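Side-chain contacts in charybdin (Charybdis maritima, PDB 2B7U), which is a plant member of the ribosome-inactivating protein family, with a mixed beta-sheet packed against a group of helices: residues R18-G21 with Q22-T25; S132-K135 with N136-Q139. All coordinates share one frame; numbering follows the deposited sequence.

Interaction 1. Residues R18-G21 with Q22-T25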
loop_
_atom_site.group_PDB
_atom_site.type_symbol
_atom_site.label_atom_id
_atom_site.label_comp_id
_atom_site.label_asym_id
_atom_site.label_seq_id
_atom_site.Cartn_x
_atom_site.Cartn_y
_atom_site.Cartn_z
ATOM N N ARG A 18 2.341 4.519 21.419
ATOM C CA ARG A 18 1.315 3.781 22.184
ATOM C C ARG A 18 0.564 2.749 21.318
ATOM O O ARG A 18 -0.453 2.193 21.744
ATOM C CB ARG A 18 0.343 4.777 22.866
ATOM C CG ARG A 18 -1.050 5.031 22.227
ATOM C CD ARG A 18 -0.999 5.352 20.743
ATOM N NE ARG A 18 -2.305 5.212 20.083
ATOM C CZ ARG A 18 -2.466 4.929 18.789
ATOM N NH1 ARG A 18 -1.409 4.731 18.012
ATOM N NH2 ARG A 18 -3.685 4.834 18.263
ATOM N N LEU A 19 1.081 2.495 20.119
ATOM C CA LEU A 19 0.391 1.679 19.121
ATOM C C LEU A 19 0.152 0.260 19.652
ATOM O O LEU A 19 1.072 -0.373 20.173
ATOM C CB LEU A 19 1.241 1.602 17.838
ATOM C CG LEU A 19 0.647 1.881 16.455
ATOM C CD1 LEU A 19 1.428 1.103 15.401
ATOM C CD2 LEU A 19 -0.799 1.609 16.360
ATOM N N THR A 20 -1.076 -0.235 19.510
ATOM C CA THR A 20 -1.393 -1.619 19.846
ATOM C C THR A 20 -1.998 -2.306 18.628
ATOM O O THR A 20 -2.335 -1.639 17.644
ATOM C CB THR A 20 -2.399 -1.718 21.000
ATOM O OG1 THR A 20 -3.684 -1.232 20.586
ATOM C CG2 THR A 20 -1.916 -0.922 22.190
ATOM N N GLY A 21 -2.148 -3.627 18.710
ATOM C CA GLY A 21 -2.806 -4.405 17.650
ATOM C C GLY A 21 -4.161 -3.826 17.313
ATOM O O GLY A 21 -4.504 -3.653 16.133
ATOM N N GLN A 22 -4.920 -3.487 18.351
ATOM C CA GLN A 22 -6.261 -2.955 18.177
ATOM C C GLN A 22 -6.267 -1.570 17.545
ATOM O O GLN A 22 -7.036 -1.313 16.610
ATOM C CB GLN A 22 -7.003 -2.922 19.521
ATOM C CG GLN A 22 -7.658 -4.233 19.927
ATOM C CD GLN A 22 -6.814 -5.458 19.650
ATOM O OE1 GLN A 22 -5.713 -5.587 20.179
ATOM N NE2 GLN A 22 -7.342 -6.384 18.841
ATOM N N THR A 23 -5.399 -0.670 18.006
ATOM C CA THR A 23 -5.419 0.690 17.440
ATOM C C THR A 23 -4.822 0.757 16.016
ATOM O O THR A 23 -5.214 1.595 15.214
ATOM C CB THR A 23 -4.771 1.710 18.365
ATOM O OG1 THR A 23 -3.403 1.360 18.595
ATOM C CG2 THR A 23 -5.536 1.759 19.677
ATOM N N TYR A 24 -3.883 -0.128 15.723
ATOM C CA TYR A 24 -3.375 -0.287 14.357
ATOM C C TYR A 24 -4.518 -0.788 13.467
ATOM O O TYR A 24 -4.737 -0.229 12.393
ATOM C CB TYR A 24 -2.234 -1.284 14.365
ATOM C CG TYR A 24 -1.793 -1.753 12.999
ATOM C CD1 TYR A 24 -0.996 -0.940 12.184
ATOM C CD2 TYR A 24 -2.112 -3.011 12.549
ATOM C CE1 TYR A 24 -0.575 -1.369 10.934
ATOM C CE2 TYR A 24 -1.678 -3.455 11.296
ATOM C CZ TYR A 24 -0.897 -2.647 10.518
ATOM O OH TYR A 24 -0.523 -3.153 9.301
ATOM N N THR A 25 -5.235 -1.822 13.894
ATOM C CA THR A 25 -6.352 -2.330 13.108
ATOM C C THR A 25 -7.397 -1.243 12.846
ATOM O O THR A 25 -7.914 -1.109 11.724
ATOM C CB THR A 25 -6.963 -3.538 13.803
ATOM O OG1 THR A 25 -5.988 -4.595 13.830
ATOM C CG2 THR A 25 -8.213 -3.997 13.064
#

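Interaction 2. Residues S132-K135 with N136-Q139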
loop_
_atom_site.group_PDB
_atom_site.type_symbol
_atom_site.label_atom_id
_atom_site.label_comp_id
_atom_site.label_asym_id
_atom_site.label_seq_id
_atom_site.Cartn_x
_atom_site.Cartn_y
_atom_site.Cartn_z
ATOM N N SER A 132 11.997 -6.925 9.272
ATOM C CA SER A 132 11.036 -7.095 10.355
ATOM C C SER A 132 9.966 -6.033 10.285
ATOM O O SER A 132 10.256 -4.880 9.958
ATOM C CB SER A 132 11.728 -7.027 11.723
ATOM O OG SER A 132 10.759 -7.167 12.757
ATOM N N TYR A 133 8.723 -6.428 10.601
ATOM C CA TYR A 133 7.556 -5.550 10.473
ATOM C C TYR A 133 6.753 -5.455 11.759
ATOM O O TYR A 133 5.532 -5.594 11.757
ATOM C CB TYR A 133 6.648 -6.046 9.360
ATOM C CG TYR A 133 7.349 -6.151 8.044
ATOM C CD1 TYR A 133 7.632 -7.386 7.475
ATOM C CD2 TYR A 133 7.707 -5.020 7.347
ATOM C CE1 TYR A 133 8.272 -7.462 6.257
ATOM C CE2 TYR A 133 8.333 -5.097 6.133
ATOM C CZ TYR A 133 8.609 -6.321 5.584
ATOM O OH TYR A 133 9.257 -6.385 4.382
ATOM N N ASN A 134 7.437 -5.261 12.873
ATOM C CA ASN A 134 6.743 -5.079 14.138
ATOM C C ASN A 134 6.757 -3.593 14.538
ATOM O O ASN A 134 7.206 -2.732 13.780
ATOM C CB ASN A 134 7.312 -6.007 15.211
ATOM C CG ASN A 134 8.752 -5.727 15.543
ATOM O OD1 ASN A 134 9.348 -4.762 15.064
ATOM N ND2 ASN A 134 9.325 -6.571 16.402
ATOM N N LYS A 135 6.278 -3.290 15.740
ATOM C CA LYS A 135 6.212 -1.912 16.207
ATOM C C LYS A 135 7.605 -1.289 16.308
ATOM O O LYS A 135 7.820 -0.137 15.931
ATOM C CB LYS A 135 5.514 -1.866 17.571
ATOM C CG LYS A 135 5.310 -0.499 18.165
ATOM C CD LYS A 135 4.575 -0.640 19.480
ATOM C CE LYS A 135 4.361 0.677 20.185
ATOM N NZ LYS A 135 3.540 0.482 21.433
ATOM N N ASN A 136 8.554 -2.061 16.825
ATOM C CA ASN A 136 9.932 -1.583 16.913
ATOM C C ASN A 136 10.486 -1.224 15.531
ATOM O O ASN A 136 11.171 -0.219 15.383
ATOM C CB ASN A 136 10.825 -2.604 17.621
ATOM C CG ASN A 136 10.535 -2.715 19.126
ATOM O OD1 ASN A 136 10.700 -3.781 19.710
ATOM N ND2 ASN A 136 10.121 -1.620 19.748
ATOM N N ALA A 137 10.161 -2.022 14.509
ATOM C CA ALA A 137 10.635 -1.738 13.144
ATOM C C ALA A 137 9.988 -0.475 12.581
ATOM O O ALA A 137 10.630 0.303 11.867
ATOM C CB ALA A 137 10.396 -2.923 12.231
ATOM N N LEU A 138 8.717 -0.270 12.890
ATOM C CA LEU A 138 8.028 0.929 12.445
ATOM C C LEU A 138 8.599 2.166 13.132
ATOM O O LEU A 138 8.761 3.195 12.515
ATOM C CB LEU A 138 6.534 0.783 12.680
ATOM C CG LEU A 138 5.628 1.828 12.062
ATOM C CD1 LEU A 138 5.902 2.012 10.565
ATOM C CD2 LEU A 138 4.185 1.435 12.367
ATOM N N GLN A 139 8.937 2.052 14.410
ATOM C CA GLN A 139 9.555 3.140 15.120
ATOM C C GLN A 139 10.883 3.516 14.467
ATOM O O GLN A 139 11.171 4.698 14.219
ATOM C CB GLN A 139 9.763 2.743 16.581
ATOM C CG GLN A 139 8.475 2.694 17.395
ATOM C CD GLN A 139 8.649 2.109 18.806
ATOM O OE1 GLN A 139 7.674 1.975 19.546
ATOM N NE2 GLN A 139 9.873 1.760 19.171
#

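Interaction 1. Residues R18-G21 with Q22-T25
Thr-20 and Thr-23 face each other where the loop after strand 7-15 turns into helix 21-35, and the backbone bond from Tyr-24 N to Thr-20 O (2.9 Å) closes the first helical turn. Two side-chain bonds run in opposite senses between the threonines. Thr-23 N donates to Thr-20 OG1 at 3.1 Å. In return Thr-20 N donates to Thr-23 OG1 at 3.0 Å, and this bond is nearly straight at 172°. Both hydroxyls sit between their own backbone N and carbonyl carbon (chi1 68° for Thr-20, 60° for Thr-23), which turns each one to the other residue's N-H. Arg-18 folds back, with a bend at chi2, and one face of its guanidinium lies over Thr-23 OG1, which is offset toward the rim of the group. Its NH2 comes to 3.3 Å from Thr-23 CB. Leu-19 CD2 packs on Tyr-24 CB at 3.8 Å. The Tyr-24 ring leads away from this loop into the core, where OH bonds to Met-164 O. At the next residue after Thr-20, Gly-21 O accepts from both Thr-25 N and Thr-25 OG1, the latter at 2.9 Å. The two donors reach it from opposite faces of the carbonyl plane. The reciprocal threonine bonds are a capping box, with Thr-20 as the N-cap of helix 21-35.

Interaction 2. Residues S132-K135 with N136-Q139
Asn-134 is the N-cap of helix 135-147, and its side chain accepts from Ala-137 N in the first turn. The acceptor is OD1, 2.9 Å from Ala-137 N. The bond is somewhat bent, with an angle of 152° at the hydrogen, although the donor lies close to the line of the side-chain C=O. Asn-134 CG sits between its backbone N and carbonyl carbon (chi1 63°), which swings the amide back over the start of the helix. Ala-137 CB points at the incoming loop and lies close to Ser-132 O. Ser-132 OG is bonded to Val-188 N. Lys-135 and Gln-139 are one turn apart, and their side chains cross at an angle. The lysine is fully extended, and Gln-139 OE1 lies 3.6 Å from Lys-135 CE. Beyond that point NZ bonds to Glu-17 O. Gln-139 CG also rests 3.3 Å from Lys-135 O, the carbonyl that accepts from Gln-139 N. The cap thus gives a first-turn N-H a side-chain acceptor. OD1 fixes the Asn-134 amide on the helix side, and ND2 adds a weak bond to Glu-186 O. OE1 beside the CE methylene probably adds a mild electrostatic attraction for the lysine end.

The chain leaves strand 7-15, and interaction 1 closes the short loop into helix 21-35. It then runs through the remaining strands of the mixed sheet and helix 117-124 before interaction 2 closes the loop into helix 135-147. The two contacts are in series and neither nests in the other. Both are helix starts, with centres about 13 Å apart, and they touch directly. Lys-135 NZ probably donates a hydrogen bond to Leu-19 O at 2.9 Å, and Leu-19 CD1 meets Leu-138 CD2 at 4.1 Å. Together they tie the loop before helix 21-35 to the first turn of helix 135-147. Phe-178 of helix 172-180 touches both Tyr-24 and Tyr-133.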